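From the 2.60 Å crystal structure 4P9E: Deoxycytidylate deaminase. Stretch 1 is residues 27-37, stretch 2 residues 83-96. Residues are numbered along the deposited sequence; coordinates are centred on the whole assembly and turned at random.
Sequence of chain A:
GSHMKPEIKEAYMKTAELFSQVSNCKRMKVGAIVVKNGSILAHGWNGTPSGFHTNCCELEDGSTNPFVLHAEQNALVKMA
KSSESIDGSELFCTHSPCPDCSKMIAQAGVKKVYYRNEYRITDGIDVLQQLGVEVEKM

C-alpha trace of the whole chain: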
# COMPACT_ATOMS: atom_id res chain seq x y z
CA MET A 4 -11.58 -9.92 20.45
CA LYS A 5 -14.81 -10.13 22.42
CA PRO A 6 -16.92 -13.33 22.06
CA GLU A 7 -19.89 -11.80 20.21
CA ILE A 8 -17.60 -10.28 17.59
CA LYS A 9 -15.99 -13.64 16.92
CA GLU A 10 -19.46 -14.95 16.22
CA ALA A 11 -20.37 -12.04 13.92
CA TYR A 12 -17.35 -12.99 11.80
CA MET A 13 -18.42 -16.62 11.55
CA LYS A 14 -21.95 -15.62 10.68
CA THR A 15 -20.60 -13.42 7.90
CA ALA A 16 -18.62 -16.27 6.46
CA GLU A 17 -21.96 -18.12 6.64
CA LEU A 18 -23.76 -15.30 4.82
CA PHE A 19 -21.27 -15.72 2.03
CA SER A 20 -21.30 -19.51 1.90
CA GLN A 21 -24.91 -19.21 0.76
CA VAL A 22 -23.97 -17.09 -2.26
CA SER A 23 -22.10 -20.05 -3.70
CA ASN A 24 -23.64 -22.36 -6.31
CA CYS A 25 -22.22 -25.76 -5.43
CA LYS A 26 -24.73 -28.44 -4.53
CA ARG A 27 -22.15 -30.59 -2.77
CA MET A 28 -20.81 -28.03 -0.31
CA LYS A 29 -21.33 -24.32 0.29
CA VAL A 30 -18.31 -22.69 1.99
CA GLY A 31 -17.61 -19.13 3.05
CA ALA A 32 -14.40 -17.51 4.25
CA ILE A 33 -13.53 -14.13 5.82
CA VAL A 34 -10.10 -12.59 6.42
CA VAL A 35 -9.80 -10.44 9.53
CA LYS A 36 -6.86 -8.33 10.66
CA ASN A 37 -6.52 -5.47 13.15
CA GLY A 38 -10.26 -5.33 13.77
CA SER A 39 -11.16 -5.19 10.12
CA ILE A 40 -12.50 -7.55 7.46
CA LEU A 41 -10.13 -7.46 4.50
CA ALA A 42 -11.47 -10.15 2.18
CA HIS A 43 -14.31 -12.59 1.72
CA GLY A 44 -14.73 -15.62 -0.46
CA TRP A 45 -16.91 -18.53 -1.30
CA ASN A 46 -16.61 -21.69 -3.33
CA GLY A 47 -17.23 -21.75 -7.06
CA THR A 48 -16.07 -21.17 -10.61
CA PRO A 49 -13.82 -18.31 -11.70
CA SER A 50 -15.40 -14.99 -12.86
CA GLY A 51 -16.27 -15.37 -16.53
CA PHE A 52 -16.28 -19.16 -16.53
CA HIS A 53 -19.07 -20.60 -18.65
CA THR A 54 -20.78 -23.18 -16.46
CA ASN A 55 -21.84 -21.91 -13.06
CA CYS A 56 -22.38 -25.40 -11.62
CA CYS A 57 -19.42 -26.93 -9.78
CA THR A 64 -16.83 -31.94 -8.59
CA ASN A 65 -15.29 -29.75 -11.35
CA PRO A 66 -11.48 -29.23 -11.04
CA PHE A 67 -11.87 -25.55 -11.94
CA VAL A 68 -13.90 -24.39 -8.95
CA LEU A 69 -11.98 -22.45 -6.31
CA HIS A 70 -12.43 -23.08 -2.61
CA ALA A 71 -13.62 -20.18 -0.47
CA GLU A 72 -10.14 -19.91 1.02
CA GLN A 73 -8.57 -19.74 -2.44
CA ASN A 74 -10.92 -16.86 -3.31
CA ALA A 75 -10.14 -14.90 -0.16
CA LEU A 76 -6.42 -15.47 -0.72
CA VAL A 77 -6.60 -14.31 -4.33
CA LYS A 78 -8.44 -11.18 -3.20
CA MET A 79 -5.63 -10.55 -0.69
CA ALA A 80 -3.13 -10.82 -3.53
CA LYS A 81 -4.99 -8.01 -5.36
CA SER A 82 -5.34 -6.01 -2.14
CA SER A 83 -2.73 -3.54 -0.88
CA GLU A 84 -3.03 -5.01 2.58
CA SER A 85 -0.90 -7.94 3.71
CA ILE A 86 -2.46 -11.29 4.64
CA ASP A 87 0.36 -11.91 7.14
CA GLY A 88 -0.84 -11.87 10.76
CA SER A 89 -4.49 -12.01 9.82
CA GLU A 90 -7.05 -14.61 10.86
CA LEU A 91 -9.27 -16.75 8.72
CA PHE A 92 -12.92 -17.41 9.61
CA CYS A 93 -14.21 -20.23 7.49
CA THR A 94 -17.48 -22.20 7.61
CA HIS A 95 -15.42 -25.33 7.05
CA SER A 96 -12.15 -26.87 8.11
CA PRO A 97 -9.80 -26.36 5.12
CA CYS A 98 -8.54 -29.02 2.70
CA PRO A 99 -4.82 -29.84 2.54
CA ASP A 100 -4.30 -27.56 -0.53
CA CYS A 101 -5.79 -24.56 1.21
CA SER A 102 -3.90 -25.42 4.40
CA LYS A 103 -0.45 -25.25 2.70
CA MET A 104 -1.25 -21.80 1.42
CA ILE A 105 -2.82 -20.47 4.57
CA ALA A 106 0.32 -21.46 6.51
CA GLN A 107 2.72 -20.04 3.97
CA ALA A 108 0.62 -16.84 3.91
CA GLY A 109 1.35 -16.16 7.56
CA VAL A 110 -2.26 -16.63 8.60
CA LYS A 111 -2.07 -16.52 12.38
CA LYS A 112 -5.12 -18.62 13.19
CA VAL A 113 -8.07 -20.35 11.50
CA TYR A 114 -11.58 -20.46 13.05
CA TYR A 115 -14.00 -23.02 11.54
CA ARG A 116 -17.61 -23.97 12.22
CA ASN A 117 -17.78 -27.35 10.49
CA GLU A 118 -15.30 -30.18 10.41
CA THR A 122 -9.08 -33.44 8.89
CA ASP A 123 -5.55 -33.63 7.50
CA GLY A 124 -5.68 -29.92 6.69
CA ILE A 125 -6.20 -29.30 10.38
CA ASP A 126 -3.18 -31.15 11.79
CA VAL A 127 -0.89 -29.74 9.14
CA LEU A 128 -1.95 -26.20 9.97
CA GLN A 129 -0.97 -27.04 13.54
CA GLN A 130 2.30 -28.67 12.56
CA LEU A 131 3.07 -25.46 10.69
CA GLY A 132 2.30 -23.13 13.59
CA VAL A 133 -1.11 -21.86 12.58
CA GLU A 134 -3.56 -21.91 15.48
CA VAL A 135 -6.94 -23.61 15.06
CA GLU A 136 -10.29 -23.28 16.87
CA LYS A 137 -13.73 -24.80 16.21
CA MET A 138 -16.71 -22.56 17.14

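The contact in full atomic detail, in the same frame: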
# COMPACT_ATOMS: atom_id res chain seq x y z
N ARG A 27 -22.85 -29.71 -3.70
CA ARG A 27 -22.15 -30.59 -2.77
C ARG A 27 -21.88 -29.87 -1.45
O ARG A 27 -22.32 -30.30 -0.38
CB ARG A 27 -20.85 -31.11 -3.39
CG ARG A 27 -20.46 -32.50 -2.89
CD ARG A 27 -19.13 -32.98 -3.46
NE ARG A 27 -18.00 -32.67 -2.59
CZ ARG A 27 -16.82 -33.29 -2.63
NH1 ARG A 27 -16.61 -34.26 -3.50
NH2 ARG A 27 -15.86 -32.93 -1.78
N MET A 28 -21.17 -28.75 -1.52
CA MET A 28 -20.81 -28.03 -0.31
C MET A 28 -20.79 -26.54 -0.58
O MET A 28 -20.19 -26.10 -1.55
CB MET A 28 -19.42 -28.45 0.12
CG MET A 28 -19.21 -28.46 1.59
SD MET A 28 -17.63 -29.25 1.88
CE MET A 28 -17.98 -30.16 3.40
N LYS A 29 -21.46 -25.78 0.29
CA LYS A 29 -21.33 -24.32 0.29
C LYS A 29 -20.40 -23.84 1.42
O LYS A 29 -20.63 -24.10 2.60
CB LYS A 29 -22.70 -23.66 0.40
CG LYS A 29 -23.66 -24.07 -0.69
CD LYS A 29 -24.75 -23.01 -0.89
CE LYS A 29 -25.86 -23.53 -1.80
NZ LYS A 29 -25.31 -24.23 -3.01
N VAL A 30 -19.33 -23.15 1.04
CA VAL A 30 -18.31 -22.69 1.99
C VAL A 30 -18.12 -21.18 1.89
O VAL A 30 -18.15 -20.59 0.80
CB VAL A 30 -16.95 -23.37 1.69
CG1 VAL A 30 -15.97 -23.14 2.84
CG2 VAL A 30 -17.15 -24.85 1.44
N GLY A 31 -17.92 -20.54 3.03
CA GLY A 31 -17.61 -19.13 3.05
C GLY A 31 -16.34 -18.91 3.83
O GLY A 31 -16.05 -19.66 4.75
N ALA A 32 -15.57 -17.90 3.46
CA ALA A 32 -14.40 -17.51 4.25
C ALA A 32 -14.32 -15.99 4.39
O ALA A 32 -14.84 -15.25 3.56
CB ALA A 32 -13.11 -18.08 3.64
N ILE A 33 -13.67 -15.54 5.46
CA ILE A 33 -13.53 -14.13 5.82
C ILE A 33 -12.13 -13.93 6.38
O ILE A 33 -11.72 -14.65 7.27
CB ILE A 33 -14.55 -13.76 6.92
CG1 ILE A 33 -15.92 -13.56 6.30
CG2 ILE A 33 -14.19 -12.48 7.60
CD1 ILE A 33 -15.99 -12.37 5.41
N VAL A 34 -11.39 -12.96 5.83
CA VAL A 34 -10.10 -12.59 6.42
C VAL A 34 -10.26 -11.39 7.35
O VAL A 34 -10.87 -10.38 7.01
CB VAL A 34 -9.00 -12.35 5.35
CG1 VAL A 34 -7.74 -11.79 5.99
CG2 VAL A 34 -8.67 -13.66 4.64
N VAL A 35 -9.73 -11.52 8.56
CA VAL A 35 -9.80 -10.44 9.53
C VAL A 35 -8.41 -10.09 10.05
O VAL A 35 -7.61 -10.96 10.35
CB VAL A 35 -10.73 -10.77 10.71
CG1 VAL A 35 -10.80 -9.60 11.68
CG2 VAL A 35 -12.12 -11.13 10.20
N LYS A 36 -8.12 -8.79 10.12
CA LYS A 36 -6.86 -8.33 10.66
C LYS A 36 -7.05 -6.95 11.27
O LYS A 36 -7.74 -6.10 10.71
CB LYS A 36 -5.81 -8.30 9.56
CG LYS A 36 -4.42 -7.97 10.00
CD LYS A 36 -3.50 -8.09 8.82
CE LYS A 36 -2.12 -7.55 9.11
NZ LYS A 36 -1.33 -7.38 7.85
N ASN A 37 -6.44 -6.74 12.44
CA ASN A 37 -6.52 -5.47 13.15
C ASN A 37 -7.93 -4.90 13.28
O ASN A 37 -8.14 -3.70 13.11
CB ASN A 37 -5.63 -4.43 12.47
CG ASN A 37 -4.21 -4.91 12.27
OD1 ASN A 37 -3.72 -5.77 13.02
ND2 ASN A 37 -3.54 -4.38 11.25
N SER A 83 -3.98 -4.19 -1.23
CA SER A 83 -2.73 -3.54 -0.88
C SER A 83 -2.32 -3.92 0.53
O SER A 83 -1.28 -3.51 1.03
CB SER A 83 -2.90 -2.03 -0.96
OG SER A 83 -3.94 -1.71 -1.86
N GLU A 84 -3.16 -4.71 1.17
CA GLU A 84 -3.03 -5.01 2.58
C GLU A 84 -2.51 -6.43 2.72
O GLU A 84 -2.99 -7.33 2.05
CB GLU A 84 -4.41 -4.82 3.23
CG GLU A 84 -4.45 -4.97 4.72
CD GLU A 84 -3.68 -3.89 5.44
OE1 GLU A 84 -4.11 -2.72 5.39
OE2 GLU A 84 -2.64 -4.23 6.06
N SER A 85 -1.52 -6.63 3.57
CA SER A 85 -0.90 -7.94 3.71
C SER A 85 -1.81 -8.96 4.41
O SER A 85 -2.60 -8.61 5.28
CB SER A 85 0.42 -7.84 4.46
OG SER A 85 0.96 -9.13 4.67
N ILE A 86 -1.68 -10.23 4.02
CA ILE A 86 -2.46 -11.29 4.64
C ILE A 86 -1.75 -11.80 5.90
O ILE A 86 -2.36 -12.45 6.76
CB ILE A 86 -2.75 -12.44 3.64
CG1 ILE A 86 -3.88 -13.32 4.16
CG2 ILE A 86 -1.50 -13.24 3.35
CD1 ILE A 86 -4.22 -14.47 3.27
N ASP A 87 -0.46 -11.49 6.01
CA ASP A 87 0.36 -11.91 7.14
C ASP A 87 -0.17 -11.37 8.46
O ASP A 87 -0.41 -10.17 8.59
CB ASP A 87 1.78 -11.41 6.92
CG ASP A 87 2.83 -12.23 7.66
OD1 ASP A 87 2.47 -13.23 8.32
OD2 ASP A 87 4.02 -11.88 7.58
N GLY A 88 -0.36 -12.25 9.44
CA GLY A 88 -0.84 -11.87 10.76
C GLY A 88 -2.34 -11.77 10.88
O GLY A 88 -2.88 -11.46 11.94
N SER A 89 -3.04 -12.03 9.79
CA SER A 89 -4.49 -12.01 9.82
C SER A 89 -5.04 -13.33 10.36
O SER A 89 -4.28 -14.26 10.63
CB SER A 89 -5.04 -11.81 8.41
OG SER A 89 -4.80 -12.97 7.63
N GLU A 90 -6.36 -13.38 10.49
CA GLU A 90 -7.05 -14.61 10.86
C GLU A 90 -8.10 -14.97 9.84
O GLU A 90 -8.73 -14.11 9.24
CB GLU A 90 -7.72 -14.44 12.21
CG GLU A 90 -6.94 -13.52 13.11
CD GLU A 90 -7.25 -13.77 14.55
OE1 GLU A 90 -8.23 -13.19 15.06
OE2 GLU A 90 -6.51 -14.56 15.16
N LEU A 91 -8.29 -16.26 9.65
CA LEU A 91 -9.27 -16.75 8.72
C LEU A 91 -10.50 -17.30 9.44
O LEU A 91 -10.37 -18.22 10.25
CB LEU A 91 -8.62 -17.86 7.91
CG LEU A 91 -9.46 -18.43 6.79
CD1 LEU A 91 -9.81 -17.31 5.82
CD2 LEU A 91 -8.68 -19.53 6.13
N PHE A 92 -11.68 -16.76 9.18
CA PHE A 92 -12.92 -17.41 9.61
C PHE A 92 -13.52 -18.15 8.44
O PHE A 92 -13.92 -17.55 7.45
CB PHE A 92 -13.95 -16.43 10.14
CG PHE A 92 -13.57 -15.79 11.42
CD1 PHE A 92 -14.13 -16.22 12.61
CD2 PHE A 92 -12.63 -14.77 11.46
CE1 PHE A 92 -13.77 -15.63 13.80
CE2 PHE A 92 -12.27 -14.20 12.65
CZ PHE A 92 -12.84 -14.62 13.81
N CYS A 93 -13.60 -19.47 8.54
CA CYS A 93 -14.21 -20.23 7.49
C CYS A 93 -15.40 -21.05 8.03
O CYS A 93 -15.41 -21.43 9.20
CB CYS A 93 -13.15 -21.10 6.81
SG CYS A 93 -13.64 -21.72 5.18
N THR A 94 -16.41 -21.29 7.21
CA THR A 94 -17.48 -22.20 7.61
C THR A 94 -16.97 -23.63 7.76
O THR A 94 -17.46 -24.38 8.58
CB THR A 94 -18.66 -22.22 6.60
OG1 THR A 94 -18.18 -22.48 5.28
CG2 THR A 94 -19.40 -20.90 6.61
N HIS A 95 -15.96 -23.99 6.98
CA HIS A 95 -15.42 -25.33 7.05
C HIS A 95 -13.94 -25.39 7.33
O HIS A 95 -13.21 -24.49 6.97
CB HIS A 95 -15.72 -26.08 5.76
CG HIS A 95 -17.17 -26.32 5.53
ND1 HIS A 95 -18.05 -25.31 5.20
CD2 HIS A 95 -17.91 -27.45 5.62
CE1 HIS A 95 -19.26 -25.81 5.07
NE2 HIS A 95 -19.21 -27.11 5.31
N SER A 96 -13.54 -26.45 8.02
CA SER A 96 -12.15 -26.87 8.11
C SER A 96 -11.58 -26.89 6.69
O SER A 96 -12.28 -27.29 5.76
CB SER A 96 -12.09 -28.26 8.78
OG SER A 96 -11.07 -29.11 8.26

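At the end of the strand pairing, a side chain takes over a role otherwise played by the backbone: the amide of Gly31 donates to the hydroxyl of Thr94 (N to OG1, 3.0 Å), while the Thr94 amide returns a conventional bond to the Gly31 carbonyl (N to O, 3.0 Å). The chain turns a corner at Thr94, and the p rotamer of this residue brings OG1 back to the strand. The same hydroxyl shares a hydrogen bond with the neighbouring ring, Thr94 OG1 to His95 ND1 at 2.8 Å, in which either atom could be the donor.

Beyond this corner the strands run antiparallel. Ile33 and Phe92 exchange two bonds, Ile33 N to Phe92 O and Phe92 N to Ile33 O, both 2.8 Å, although the first is bent to 135° at the hydrogen. Val35 and Glu90 form a straighter pair, with Val35 N to Glu90 O at 2.9 Å and Glu90 N to Val35 O at 2.7 Å.

Side chains alternate between the two faces. On one, Leu91 CD1 lies 4.0 Å from both Ala32 CB and Val34 CG2, touching two alternate residues of the facing strand, which are neighbours on this face. On the other, Val35 CG2 packs obliquely against the Phe92 ring, 3.9 Å from CD2.

Lys36 closes the opposite end. Its side chain is extended, all four chi angles being t, and this carries NZ to the loop preceding the second strand. There it donates to Ser85 O at 3.1 Å and, weakly, to Asp87 O at 3.0 Å; a long salt bridge to Glu84 OE2 (3.9 Å from Lys36 NZ) adds charge compensation. The loop is itself braced by a type II turn from Ile86 to Ser89, where Ser89 N and OG both donate to Ile86 O, at 3.1 and 2.6 Å.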